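Local coordinates for homoserine dehydrogenase (Thermoplasma acidophilum, PDB 3ING), which probably catalyses the NADP-dependent interconversion of L-aspartate-semialdehyde and L-homoserine, a step on the way to threonine and methionine, and binds NADPH, at residues R94-Y100 and S119-K124; N112-K118 and Y138-T144; F167-V171 and D275-I280. Residues are numbered along the deposited sequence.

Contact 1: R94-Y100 and S119-K124; sequences RDGVREY and SGLANK. With NDP (NADPH dihydro-nicotinamide-adenine-dinucleotide phosphate), chain C.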
loop_
_atom_site.group_PDB
_atom_site.type_symbol
_atom_site.label_atom_id
_atom_site.label_comp_id
_atom_site.label_asym_id
_atom_site.label_seq_id
_atom_site.Cartn_x
_atom_site.Cartn_y
_atom_site.Cartn_z
ATOM N N ARG A 94 -16.564 -8.617 24.981
ATOM C CA ARG A 94 -15.499 -8.538 25.990
ATOM C C ARG A 94 -14.411 -9.614 25.820
ATOM O O ARG A 94 -13.267 -9.393 26.192
ATOM C CB ARG A 94 -16.113 -8.689 27.390
ATOM C CG ARG A 94 -17.209 -7.684 27.756
ATOM C CD ARG A 94 -16.742 -6.241 27.689
ATOM N NE ARG A 94 -16.750 -5.683 26.329
ATOM C CZ ARG A 94 -16.084 -4.590 25.949
ATOM N NH1 ARG A 94 -15.338 -3.919 26.815
ATOM N NH2 ARG A 94 -16.142 -4.193 24.686
ATOM N N ASP A 95 -14.791 -10.768 25.255
ATOM C CA ASP A 95 -13.952 -11.965 25.223
ATOM C C ASP A 95 -13.732 -12.583 23.838
ATOM O O ASP A 95 -12.988 -13.545 23.688
ATOM C CB ASP A 95 -14.552 -13.004 26.220
ATOM C CG ASP A 95 -15.948 -13.527 25.802
ATOM O OD1 ASP A 95 -16.462 -13.207 24.716
ATOM O OD2 ASP A 95 -16.543 -14.268 26.591
ATOM N N GLY A 96 -14.360 -12.033 22.798
ATOM C CA GLY A 96 -14.149 -12.557 21.454
ATOM C C GLY A 96 -14.881 -13.826 21.085
ATOM O O GLY A 96 -14.764 -14.284 19.971
ATOM N N VAL A 97 -15.649 -14.392 22.013
ATOM C CA VAL A 97 -16.280 -15.702 21.805
ATOM C C VAL A 97 -17.415 -15.614 20.790
ATOM O O VAL A 97 -17.559 -16.485 19.937
ATOM C CB VAL A 97 -16.747 -16.285 23.172
ATOM C CG1 VAL A 97 -17.524 -17.548 22.981
ATOM C CG2 VAL A 97 -15.501 -16.488 24.094
ATOM N N ARG A 98 -18.211 -14.541 20.871
ATOM C CA ARG A 98 -19.297 -14.322 19.935
ATOM C C ARG A 98 -18.781 -14.242 18.476
ATOM O O ARG A 98 -19.355 -14.842 17.549
ATOM C CB ARG A 98 -20.059 -13.034 20.313
ATOM C CG ARG A 98 -21.246 -12.762 19.395
ATOM C CD ARG A 98 -22.021 -11.476 19.716
ATOM N NE ARG A 98 -21.189 -10.280 19.625
ATOM C CZ ARG A 98 -20.776 -9.736 18.470
ATOM N NH1 ARG A 98 -21.073 -10.268 17.281
ATOM N NH2 ARG A 98 -20.028 -8.663 18.505
ATOM N N GLU A 99 -17.673 -13.539 18.302
ATOM C CA GLU A 99 -17.053 -13.346 17.007
ATOM C C GLU A 99 -16.469 -14.657 16.480
ATOM O O GLU A 99 -16.660 -15.020 15.310
ATOM C CB GLU A 99 -15.981 -12.279 17.124
ATOM C CG GLU A 99 -16.506 -10.835 17.426
ATOM C CD GLU A 99 -16.684 -10.455 18.903
ATOM O OE1 GLU A 99 -16.670 -11.354 19.773
ATOM O OE2 GLU A 99 -16.905 -9.227 19.180
ATOM N N TYR A 100 -15.739 -15.367 17.342
ATOM C CA TYR A 100 -15.243 -16.673 16.967
ATOM C C TYR A 100 -16.385 -17.574 16.484
ATOM O O TYR A 100 -16.258 -18.238 15.470
ATOM C CB TYR A 100 -14.473 -17.353 18.112
ATOM C CG TYR A 100 -14.388 -18.866 17.979
ATOM C CD1 TYR A 100 -13.612 -19.462 16.985
ATOM C CD2 TYR A 100 -15.093 -19.687 18.826
ATOM C CE1 TYR A 100 -13.545 -20.868 16.871
ATOM C CE2 TYR A 100 -15.052 -21.086 18.702
ATOM C CZ TYR A 100 -14.264 -21.649 17.730
ATOM O OH TYR A 100 -14.196 -23.014 17.603
ATOM N N SER A 119 -12.246 -7.707 18.271
ATOM C CA SER A 119 -12.260 -8.525 19.509
ATOM C C SER A 119 -12.055 -10.022 19.285
ATOM O O SER A 119 -11.396 -10.703 20.071
ATOM C CB SER A 119 -13.574 -8.312 20.236
ATOM O OG SER A 119 -13.573 -8.984 21.483
ATOM N N GLY A 120 -12.652 -10.555 18.231
ATOM C CA GLY A 120 -12.457 -11.972 17.907
ATOM C C GLY A 120 -10.997 -12.272 17.685
ATOM O O GLY A 120 -10.447 -13.114 18.327
ATOM N N LEU A 121 -10.349 -11.516 16.793
ATOM C CA LEU A 121 -8.947 -11.741 16.488
ATOM C C LEU A 121 -8.029 -11.423 17.645
ATOM O O LEU A 121 -6.991 -12.038 17.789
ATOM C CB LEU A 121 -8.546 -10.907 15.261
ATOM C CG LEU A 121 -9.226 -11.303 13.944
ATOM C CD1 LEU A 121 -8.919 -10.305 12.832
ATOM C CD2 LEU A 121 -8.846 -12.755 13.549
ATOM N N ALA A 122 -8.396 -10.461 18.478
ATOM C CA ALA A 122 -7.536 -10.086 19.614
ATOM C C ALA A 122 -7.559 -11.106 20.775
ATOM O O ALA A 122 -6.596 -11.214 21.526
ATOM C CB ALA A 122 -7.895 -8.666 20.120
ATOM N N ASN A 123 -8.645 -11.865 20.869
ATOM C CA ASN A 123 -8.870 -12.816 21.935
ATOM C C ASN A 123 -8.774 -14.276 21.526
ATOM O O ASN A 123 -8.378 -15.126 22.331
ATOM C CB ASN A 123 -10.271 -12.562 22.519
ATOM C CG ASN A 123 -10.352 -11.263 23.308
ATOM O OD1 ASN A 123 -9.752 -11.157 24.362
ATOM N ND2 ASN A 123 -11.127 -10.304 22.829
ATOM N N LYS A 124 -9.147 -14.575 20.288
ATOM C CA LYS A 124 -9.344 -15.939 19.824
ATOM C C LYS A 124 -8.654 -16.219 18.469
ATOM O O LYS A 124 -9.155 -16.991 17.645
ATOM C CB LYS A 124 -10.853 -16.216 19.705
ATOM C CG LYS A 124 -11.676 -16.037 21.004
ATOM C CD LYS A 124 -12.293 -17.287 21.551
ATOM C CE LYS A 124 -11.403 -18.500 21.437
ATOM N NZ LYS A 124 -11.555 -19.453 22.544
HETATM P PA NDP C . -21.850 0.943 15.931
HETATM O O1A NDP C . -22.120 2.263 15.331
HETATM O O2A NDP C . -22.173 0.790 17.370
HETATM O O5B NDP C . -22.657 -0.205 15.141
HETATM C C5B NDP C . -22.720 -1.566 15.519
HETATM C C4B NDP C . -23.767 -2.294 14.691
HETATM O O4B NDP C . -23.922 -3.624 15.112
HETATM C C3B NDP C . -25.165 -1.685 14.869
HETATM O O3B NDP C . -25.975 -1.936 13.731
HETATM C C2B NDP C . -25.699 -2.427 16.046
HETATM O O2B NDP C . -27.097 -2.451 16.130
HETATM C C1B NDP C . -25.204 -3.809 15.710
HETATM N N9A NDP C . -25.065 -4.711 16.845
HETATM C C8A NDP C . -24.763 -4.464 18.156
HETATM N N7A NDP C . -24.688 -5.672 18.799
HETATM C C5A NDP C . -24.934 -6.643 17.907
HETATM C C6A NDP C . -24.992 -8.011 18.070
HETATM N N6A NDP C . -24.488 -8.583 19.161
HETATM N N1A NDP C . -25.257 -8.722 16.955
HETATM C C2A NDP C . -25.517 -8.149 15.726
HETATM N N3A NDP C . -25.456 -6.780 15.542
HETATM C C4A NDP C . -25.159 -6.067 16.668
HETATM O O3 NDP C . -20.313 0.542 15.692
HETATM P PN NDP C . -19.351 1.095 14.527
HETATM O O1N NDP C . -18.838 2.443 14.918
HETATM O O2N NDP C . -20.084 0.916 13.236
HETATM O O5D NDP C . -18.088 0.078 14.590
HETATM C C5D NDP C . -18.361 -1.251 14.143
HETATM C C4D NDP C . -17.096 -2.091 14.285
HETATM O O4D NDP C . -16.098 -1.501 13.483
HETATM C C3D NDP C . -16.532 -2.124 15.681
HETATM O O3D NDP C . -16.121 -3.433 16.090
HETATM C C2D NDP C . -15.374 -1.145 15.638
HETATM O O2D NDP C . -14.373 -1.440 16.574
HETATM C C1D NDP C . -14.896 -1.316 14.215
HETATM N N1N NDP C . -14.125 -0.192 13.716
HETATM C C2N NDP C . -14.680 1.061 13.719
HETATM C C3N NDP C . -13.940 2.198 13.429
HETATM C C7N NDP C . -14.640 3.498 13.310
HETATM O O7N NDP C . -14.148 4.366 12.362
HETATM N N7N NDP C . -15.753 3.770 13.979
HETATM C C4N NDP C . -12.576 2.090 12.756
HETATM C C5N NDP C . -12.079 0.671 12.767
HETATM C C6N NDP C . -12.861 -0.390 13.217
HETATM P P2B NDP C . -28.006 -1.131 16.110
HETATM O O1X NDP C . -29.342 -1.730 16.459
HETATM O O2X NDP C . -27.883 -0.337 14.776
HETATM O O3X NDP C . -27.456 -0.300 17.226
HETATM O O HOH W 1 -11.807 -7.646 23.663
HETATM O O HOH W 2 -10.608 -10.687 27.241
#
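In the Rossmann-type nucleotide-binding domain, the N-terminal turns of two helices meet here beside the NADPH pocket, glycine against glycine. G96, at the N-cap position of helix 97-108, has its CA 4.0 Å from the CA of G120. Neither position has room for a side chain: a CB on G96 would clash with N123 CB and S119 O, its phi/psi of 78/-1° would by itself call for glycine, and a CB on G120 would run into E99 CB. Instead E99 CB packs on G120 CA at 3.6 Å. An Asx turn, V97 N to D95 OD1 at 3.1 Å, starts the helix, while D95 O sits 3.1 Å from N123 CB. No direct hydrogen bond joins the segments; water 2 bridges them, donating to R94 O (3.1 Å) and N123 OD1 (3.0 Å). The aliphatic part of K124 covers G96 and Y100, with CG 3.7 Å from G96 O and CD 4.1 Å from Y100 CB, before its amine pairs with D127. On the cofactor side, R98 lays its guanidinium face over the adenine amino group, R98 NE lying 3.7 Å from NDP N6A. S93, in the loop ahead of helix 97-108, takes hydrogen bonds from both sides, its O from S119 OG and its OG from G96 N. Strand 112-115 connects the two helices along the chain, and L121 packs on I220 of helix 212-226.

Contact 2: N112-K118 and Y138-T144; sequences NVVTANK and YIRYEAT. With NA (sodium ion), chain B; NDP (NADPH dihydro-nicotinamide-adenine-dinucleotide phosphate), chain C.
Strands 112-115 and 139-140 run parallel, V113 in register with I139 (CA-CA 4.6 Å) and V114 with R140 (4.8 Å), as strands of a Rossmann-type beta-alpha-beta unit. The ladder is V113 N to Y138 O (3.0 Å), R140 N to V113 O (2.9 Å) and T115 N to R140 O (2.9 Å). N112 (m) extends it, OD1 accepting Y138 N (2.7 Å). V113 and I139, both chi1 t, share one face, V113 CG1 to I139 CD1 3.7 Å; V114 (t) and R140 (m) occupy the other, where R140 leads away to D156 and D316. T115 (t) ends its strand in an ST turn, OG1 accepting N117 N (2.9 Å); a water links T115 O to A143 N (2.9 Å each). T144 (p) bonds OG1 to Y141 O (2.7 Å), its CG2 3.3 Å from T115 O. K118 (mttt), CG 3.2 Å from T144 O, reaches D213, with CE 3.4 Å from NDP C6N. E142 (chi1 t, chi2 p) binds sodium through O (2.7 Å) and OE2 (2.8 Å), which also accepts L151 N; V145, A146 and V149 complete the site. Strand 85-88 flanks 112-115; helix 97-108 covers V113, helix 306-321 covers V114 and R140.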
loop_
_atom_site.group_PDB
_atom_site.type_symbol
_atom_site.label_atom_id
_atom_site.label_comp_id
_atom_site.label_asym_id
_atom_site.label_seq_id
_atom_site.Cartn_x
_atom_site.Cartn_y
_atom_site.Cartn_z
ATOM N N ASN A 112 -16.047 -17.082 3.246
ATOM C CA ASN A 112 -14.882 -16.402 3.844
ATOM C C ASN A 112 -15.401 -15.288 4.714
ATOM O O ASN A 112 -16.614 -15.034 4.743
ATOM C CB ASN A 112 -13.923 -15.872 2.772
ATOM C CG ASN A 112 -13.313 -16.958 1.951
ATOM O OD1 ASN A 112 -12.734 -17.923 2.472
ATOM N ND2 ASN A 112 -13.416 -16.816 0.639
ATOM N N VAL A 113 -14.501 -14.622 5.452
ATOM C CA VAL A 113 -14.880 -13.546 6.323
ATOM C C VAL A 113 -14.071 -12.297 6.132
ATOM O O VAL A 113 -12.866 -12.347 5.921
ATOM C CB VAL A 113 -14.773 -14.003 7.834
ATOM C CG1 VAL A 113 -14.985 -12.847 8.786
ATOM C CG2 VAL A 113 -15.796 -15.106 8.119
ATOM N N VAL A 114 -14.757 -11.156 6.219
ATOM C CA VAL A 114 -14.111 -9.851 6.317
ATOM C C VAL A 114 -14.578 -9.201 7.613
ATOM O O VAL A 114 -15.775 -9.161 7.886
ATOM C CB VAL A 114 -14.478 -8.937 5.168
ATOM C CG1 VAL A 114 -13.957 -7.568 5.461
ATOM C CG2 VAL A 114 -13.932 -9.500 3.823
ATOM N N THR A 115 -13.651 -8.695 8.423
ATOM C CA THR A 115 -14.055 -8.085 9.660
ATOM C C THR A 115 -13.405 -6.728 9.905
ATOM O O THR A 115 -12.245 -6.497 9.590
ATOM C CB THR A 115 -13.784 -9.032 10.868
ATOM O OG1 THR A 115 -14.365 -8.481 12.086
ATOM C CG2 THR A 115 -12.264 -9.284 11.068
ATOM N N ALA A 116 -14.204 -5.845 10.483
ATOM C CA ALA A 116 -13.775 -4.573 11.113
ATOM C C ALA A 116 -13.692 -4.708 12.633
ATOM O O ALA A 116 -13.102 -3.867 13.312
ATOM C CB ALA A 116 -14.814 -3.426 10.770
ATOM N N ASN A 117 -14.316 -5.749 13.156
ATOM C CA ASN A 117 -14.373 -5.996 14.592
ATOM C C ASN A 117 -13.043 -6.624 15.039
ATOM O O ASN A 117 -12.587 -7.584 14.444
ATOM C CB ASN A 117 -15.612 -6.864 14.880
ATOM C CG ASN A 117 -15.694 -7.365 16.334
ATOM O OD1 ASN A 117 -14.691 -7.649 16.927
ATOM N ND2 ASN A 117 -16.899 -7.508 16.858
ATOM N N LYS A 118 -12.424 -6.042 16.075
ATOM C CA LYS A 118 -11.097 -6.425 16.553
ATOM C C LYS A 118 -11.096 -7.470 17.645
ATOM O O LYS A 118 -10.041 -8.046 17.942
ATOM C CB LYS A 118 -10.400 -5.179 17.105
ATOM C CG LYS A 118 -10.389 -4.087 16.056
ATOM C CD LYS A 118 -10.218 -2.699 16.623
ATOM C CE LYS A 118 -10.836 -1.669 15.652
ATOM N NZ LYS A 118 -10.811 -0.286 16.206
ATOM N N TYR A 138 -10.718 -18.157 4.279
ATOM C CA TYR A 138 -9.874 -17.007 4.600
ATOM C C TYR A 138 -10.607 -15.980 5.406
ATOM O O TYR A 138 -11.830 -15.917 5.352
ATOM C CB TYR A 138 -9.418 -16.304 3.310
ATOM C CG TYR A 138 -8.613 -17.195 2.404
ATOM C CD1 TYR A 138 -7.257 -17.402 2.633
ATOM C CD2 TYR A 138 -9.198 -17.868 1.356
ATOM C CE1 TYR A 138 -6.498 -18.232 1.812
ATOM C CE2 TYR A 138 -8.443 -18.712 0.536
ATOM C CZ TYR A 138 -7.098 -18.877 0.768
ATOM O OH TYR A 138 -6.343 -19.712 -0.030
ATOM N N ILE A 139 -9.829 -15.171 6.142
ATOM C CA ILE A 139 -10.334 -14.020 6.821
ATOM C C ILE A 139 -9.433 -12.841 6.548
ATOM O O ILE A 139 -8.194 -12.956 6.610
ATOM C CB ILE A 139 -10.478 -14.268 8.366
ATOM C CG1 ILE A 139 -11.056 -13.023 9.037
ATOM C CG2 ILE A 139 -9.132 -14.764 9.017
ATOM C CD1 ILE A 139 -11.697 -13.277 10.434
ATOM N N ARG A 140 -10.049 -11.699 6.220
ATOM C CA ARG A 140 -9.317 -10.446 6.081
ATOM C C ARG A 140 -9.861 -9.432 7.083
ATOM O O ARG A 140 -11.019 -9.516 7.537
ATOM C CB ARG A 140 -9.323 -9.910 4.631
ATOM C CG ARG A 140 -8.635 -10.814 3.615
ATOM C CD ARG A 140 -8.456 -10.068 2.233
ATOM N NE ARG A 140 -7.502 -8.975 2.386
ATOM C CZ ARG A 140 -6.168 -9.111 2.304
ATOM N NH1 ARG A 140 -5.630 -10.271 2.039
ATOM N NH2 ARG A 140 -5.367 -8.061 2.490
ATOM N N TYR A 141 -8.982 -8.508 7.464
ATOM C CA TYR A 141 -9.186 -7.631 8.620
ATOM C C TYR A 141 -8.524 -6.261 8.505
ATOM O O TYR A 141 -8.091 -5.660 9.488
ATOM C CB TYR A 141 -8.776 -8.409 9.877
ATOM C CG TYR A 141 -7.455 -9.177 9.777
ATOM C CD1 TYR A 141 -6.247 -8.546 10.036
ATOM C CD2 TYR A 141 -7.423 -10.523 9.447
ATOM C CE1 TYR A 141 -5.034 -9.233 9.959
ATOM C CE2 TYR A 141 -6.208 -11.220 9.381
ATOM C CZ TYR A 141 -5.019 -10.561 9.621
ATOM O OH TYR A 141 -3.805 -11.235 9.551
ATOM N N GLU A 142 -8.517 -5.725 7.290
ATOM C CA GLU A 142 -7.955 -4.408 7.073
ATOM C C GLU A 142 -8.446 -3.352 8.053
ATOM O O GLU A 142 -7.661 -2.599 8.613
ATOM C CB GLU A 142 -8.278 -3.911 5.671
ATOM C CG GLU A 142 -7.509 -2.624 5.320
ATOM C CD GLU A 142 -6.013 -2.881 5.298
ATOM O OE1 GLU A 142 -5.590 -3.737 4.510
ATOM O OE2 GLU A 142 -5.289 -2.257 6.096
ATOM N N ALA A 143 -9.749 -3.260 8.218
ATOM C CA ALA A 143 -10.358 -2.243 9.067
ATOM C C ALA A 143 -10.089 -2.383 10.557
ATOM O O ALA A 143 -10.360 -1.453 11.302
ATOM C CB ALA A 143 -11.892 -2.216 8.810
ATOM N N THR A 144 -9.565 -3.529 11.008
ATOM C CA THR A 144 -9.330 -3.754 12.426
ATOM C C THR A 144 -8.131 -2.974 12.986
ATOM O O THR A 144 -8.080 -2.806 14.170
ATOM C CB THR A 144 -9.100 -5.240 12.752
ATOM O OG1 THR A 144 -7.861 -5.673 12.129
ATOM C CG2 THR A 144 -10.313 -6.081 12.289
HETATM NA NA NA B . -6.214 -0.437 8.074
HETATM P PA NDP C . -21.850 0.943 15.931
HETATM O O1A NDP C . -22.120 2.263 15.331
HETATM O O2A NDP C . -22.173 0.790 17.370
HETATM O O5B NDP C . -22.657 -0.205 15.141
HETATM C C5B NDP C . -22.720 -1.566 15.519
HETATM C C4B NDP C . -23.767 -2.294 14.691
HETATM O O4B NDP C . -23.922 -3.624 15.112
HETATM C C3B NDP C . -25.165 -1.685 14.869
HETATM O O3B NDP C . -25.975 -1.936 13.731
HETATM C C2B NDP C . -25.699 -2.427 16.046
HETATM O O2B NDP C . -27.097 -2.451 16.130
HETATM C C1B NDP C . -25.204 -3.809 15.710
HETATM N N9A NDP C . -25.065 -4.711 16.845
HETATM C C8A NDP C . -24.763 -4.464 18.156
HETATM N N7A NDP C . -24.688 -5.672 18.799
HETATM C C5A NDP C . -24.934 -6.643 17.907
HETATM C C6A NDP C . -24.992 -8.011 18.070
HETATM N N6A NDP C . -24.488 -8.583 19.161
HETATM N N1A NDP C . -25.257 -8.722 16.955
HETATM C C2A NDP C . -25.517 -8.149 15.726
HETATM N N3A NDP C . -25.456 -6.780 15.542
HETATM C C4A NDP C . -25.159 -6.067 16.668
HETATM O O3 NDP C . -20.313 0.542 15.692
HETATM P PN NDP C . -19.351 1.095 14.527
HETATM O O1N NDP C . -18.838 2.443 14.918
HETATM O O2N NDP C . -20.084 0.916 13.236
HETATM O O5D NDP C . -18.088 0.078 14.590
HETATM C C5D NDP C . -18.361 -1.251 14.143
HETATM C C4D NDP C . -17.096 -2.091 14.285
HETATM O O4D NDP C . -16.098 -1.501 13.483
HETATM C C3D NDP C . -16.532 -2.124 15.681
HETATM O O3D NDP C . -16.121 -3.433 16.090
HETATM C C2D NDP C . -15.374 -1.145 15.638
HETATM O O2D NDP C . -14.373 -1.440 16.574
HETATM C C1D NDP C . -14.896 -1.316 14.215
HETATM N N1N NDP C . -14.125 -0.192 13.716
HETATM C C2N NDP C . -14.680 1.061 13.719
HETATM C C3N NDP C . -13.940 2.198 13.429
HETATM C C7N NDP C . -14.640 3.498 13.310
HETATM O O7N NDP C . -14.148 4.366 12.362
HETATM N N7N NDP C . -15.753 3.770 13.979
HETATM C C4N NDP C . -12.576 2.090 12.756
HETATM C C5N NDP C . -12.079 0.671 12.767
HETATM C C6N NDP C . -12.861 -0.390 13.217
HETATM P P2B NDP C . -28.006 -1.131 16.110
HETATM O O1X NDP C . -29.342 -1.730 16.459
HETATM O O2X NDP C . -27.883 -0.337 14.776
HETATM O O3X NDP C . -27.456 -0.300 17.226
HETATM O O HOH W 3 -11.669 -5.131 7.078
#

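Contact 3: F167-V171 and D275-I280; sequences FRGIV and DFLMSI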
loop_
_atom_site.group_PDB
_atom_site.type_symbol
_atom_site.label_atom_id
_atom_site.label_comp_id
_atom_site.label_asym_id
_atom_site.label_seq_id
_atom_site.Cartn_x
_atom_site.Cartn_y
_atom_site.Cartn_z
ATOM N N PHE A 167 7.156 -2.260 13.470
ATOM C CA PHE A 167 6.011 -1.423 13.217
ATOM C C PHE A 167 5.838 -0.421 14.355
ATOM O O PHE A 167 5.886 -0.784 15.519
ATOM C CB PHE A 167 4.783 -2.282 13.073
ATOM C CG PHE A 167 3.471 -1.504 12.865
ATOM C CD1 PHE A 167 2.820 -0.914 13.940
ATOM C CD2 PHE A 167 2.866 -1.448 11.622
ATOM C CE1 PHE A 167 1.618 -0.201 13.727
ATOM C CE2 PHE A 167 1.690 -0.761 11.404
ATOM C CZ PHE A 167 1.069 -0.127 12.441
ATOM N N ARG A 168 5.598 0.835 14.003
ATOM C CA ARG A 168 5.233 1.851 14.986
ATOM C C ARG A 168 4.168 2.780 14.391
ATOM O O ARG A 168 4.298 3.225 13.269
ATOM C CB ARG A 168 6.465 2.609 15.468
ATOM C CG ARG A 168 7.222 3.349 14.407
ATOM C CD ARG A 168 8.626 3.782 14.948
ATOM N NE ARG A 168 8.419 4.704 16.045
ATOM C CZ ARG A 168 8.162 5.994 15.879
ATOM N NH1 ARG A 168 8.146 6.506 14.659
ATOM N NH2 ARG A 168 7.932 6.766 16.927
ATOM N N GLY A 169 3.050 2.977 15.093
ATOM C CA GLY A 169 2.031 3.836 14.543
ATOM C C GLY A 169 1.071 4.412 15.518
ATOM O O GLY A 169 1.017 3.989 16.663
ATOM N N ILE A 170 0.378 5.460 15.060
ATOM C CA ILE A 170 -0.789 6.014 15.741
ATOM C C ILE A 170 -1.976 5.354 15.070
ATOM O O ILE A 170 -2.350 5.724 13.950
ATOM C CB ILE A 170 -0.834 7.567 15.586
ATOM C CG1 ILE A 170 0.347 8.209 16.354
ATOM C CG2 ILE A 170 -2.142 8.144 16.073
ATOM C CD1 ILE A 170 0.565 9.698 16.006
ATOM N N VAL A 171 -2.524 4.314 15.708
ATOM C CA VAL A 171 -3.537 3.478 15.077
ATOM C C VAL A 171 -4.861 3.435 15.820
ATOM O O VAL A 171 -5.801 2.894 15.308
ATOM C CB VAL A 171 -2.986 2.012 14.888
ATOM C CG1 VAL A 171 -1.749 1.981 13.959
ATOM C CG2 VAL A 171 -2.682 1.326 16.227
ATOM N N ASP A 275 9.909 13.105 13.967
ATOM C CA ASP A 275 9.320 11.776 13.885
ATOM C C ASP A 275 8.245 11.787 12.814
ATOM O O ASP A 275 7.446 12.705 12.798
ATOM C CB ASP A 275 8.694 11.479 15.244
ATOM C CG ASP A 275 8.265 10.026 15.415
ATOM O OD1 ASP A 275 7.665 9.435 14.492
ATOM O OD2 ASP A 275 8.513 9.499 16.522
ATOM N N PHE A 276 8.164 10.775 11.954
ATOM C CA PHE A 276 7.096 10.750 10.928
ATOM C C PHE A 276 5.720 10.853 11.553
ATOM O O PHE A 276 4.810 11.467 11.013
ATOM C CB PHE A 276 7.135 9.486 10.072
ATOM C CG PHE A 276 5.918 9.319 9.187
ATOM C CD1 PHE A 276 5.762 10.105 8.064
ATOM C CD2 PHE A 276 4.915 8.418 9.508
ATOM C CE1 PHE A 276 4.630 10.019 7.277
ATOM C CE2 PHE A 276 3.795 8.307 8.728
ATOM C CZ PHE A 276 3.654 9.105 7.586
ATOM N N LEU A 277 5.576 10.267 12.719
ATOM C CA LEU A 277 4.257 10.195 13.342
ATOM C C LEU A 277 3.743 11.564 13.738
ATOM O O LEU A 277 2.531 11.751 13.939
ATOM C CB LEU A 277 4.276 9.234 14.546
ATOM C CG LEU A 277 4.551 7.758 14.243
ATOM C CD1 LEU A 277 4.474 6.880 15.551
ATOM C CD2 LEU A 277 3.599 7.281 13.124
HETATM N N MSE A 278 4.650 12.516 13.896
HETATM C CA MSE A 278 4.241 13.879 14.177
HETATM C C MSE A 278 3.697 14.571 12.930
HETATM O O MSE A 278 3.132 15.649 13.053
HETATM C CB MSE A 278 5.418 14.682 14.764
HETATM C CG MSE A 278 5.694 14.315 16.226
HETATM SE SE MSE A 278 4.256 14.814 17.452
HETATM C CE MSE A 278 4.516 16.650 17.233
ATOM N N SER A 279 3.813 13.953 11.741
ATOM C CA SER A 279 3.230 14.556 10.545
ATOM C C SER A 279 1.726 14.258 10.472
ATOM O O SER A 279 1.020 14.843 9.671
ATOM C CB SER A 279 3.872 14.038 9.248
ATOM O OG SER A 279 3.439 12.709 8.928
ATOM N N ILE A 280 1.260 13.324 11.297
ATOM C CA ILE A 280 -0.132 12.910 11.241
ATOM C C ILE A 280 -1.041 13.942 11.888
ATOM O O ILE A 280 -0.872 14.325 13.060
ATOM C CB ILE A 280 -0.320 11.531 11.854
ATOM C CG1 ILE A 280 0.573 10.513 11.135
ATOM C CG2 ILE A 280 -1.815 11.096 11.801
ATOM C CD1 ILE A 280 0.696 9.166 11.933
#
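Residues 167-170 are the extended end of strand 164-170, the central strand of the five-stranded antiparallel sheet in the homoserine dehydrogenase family domain, whereas 275-280 coil into a short turn lying over one face of it. Backbone torsions at 276-279 are helical, but a regular helical bonding pattern is lacking: M278 N reaches D275 O at 3.0 Å and S279 N reaches F276 O at 2.8 Å. The nearest pair of CA atoms, G169 and L277, is 6.8 Å apart, so no backbone hydrogen bond joins the segments and every contact involves a side chain.

R168 and I170, two residues apart on the strand, both point toward the turn. Between them G169 exposes its CA to L277 CD1 at 4.0 Å; a CB there would be crowded by V171 CG1. L277 contributes the largest area to the contact, with CD1 also resting over the guanidinium face of R168, 3.7 Å from NH2. I170 CD1 lies 3.5 Å from L277 O, 4.0 Å from L277 CB and 4.1 Å from I280 CD1, making a small apolar patch that V252, on the neighbouring strand 249-258, extends beside L277.

F276 and S279 of this turn also pack on F276 and S279 of the second subunit, so the segment that covers the sheet takes part in the dimer interface. At the polar end R168 and D275 form a bidentate salt bridge, NH1 to OD1 at 3.0 Å and NH2 to OD2 at 2.8 Å. D275 OD1 does double duty, accepting L277 N at 2.9 Å in an Asx turn.

Overall arrangement
From the N terminus, the chain first enters contact 1 at 94-100, runs through helix 97-108 into strand 112-115 of contact 2, returns to contact 1 at the start of helix 119-135, and completes contact 2 at 138-144. Contacts 1 and 2 therefore cross, closing loops of 18 and 19 residues, and they touch: E99 OE2 lies 2.9 Å from N117 ND2, a probable hydrogen bond, and L121 packs on T115 and Y141. Both adjoin NADPH in the nucleotide-binding domain. Contact 3 follows in series and touches neither, closing a loop of 103 residues and joining the central strand 164-170 of the antiparallel sheet to the loop between strands 261-270 and 286-291, which reaches the second subunit.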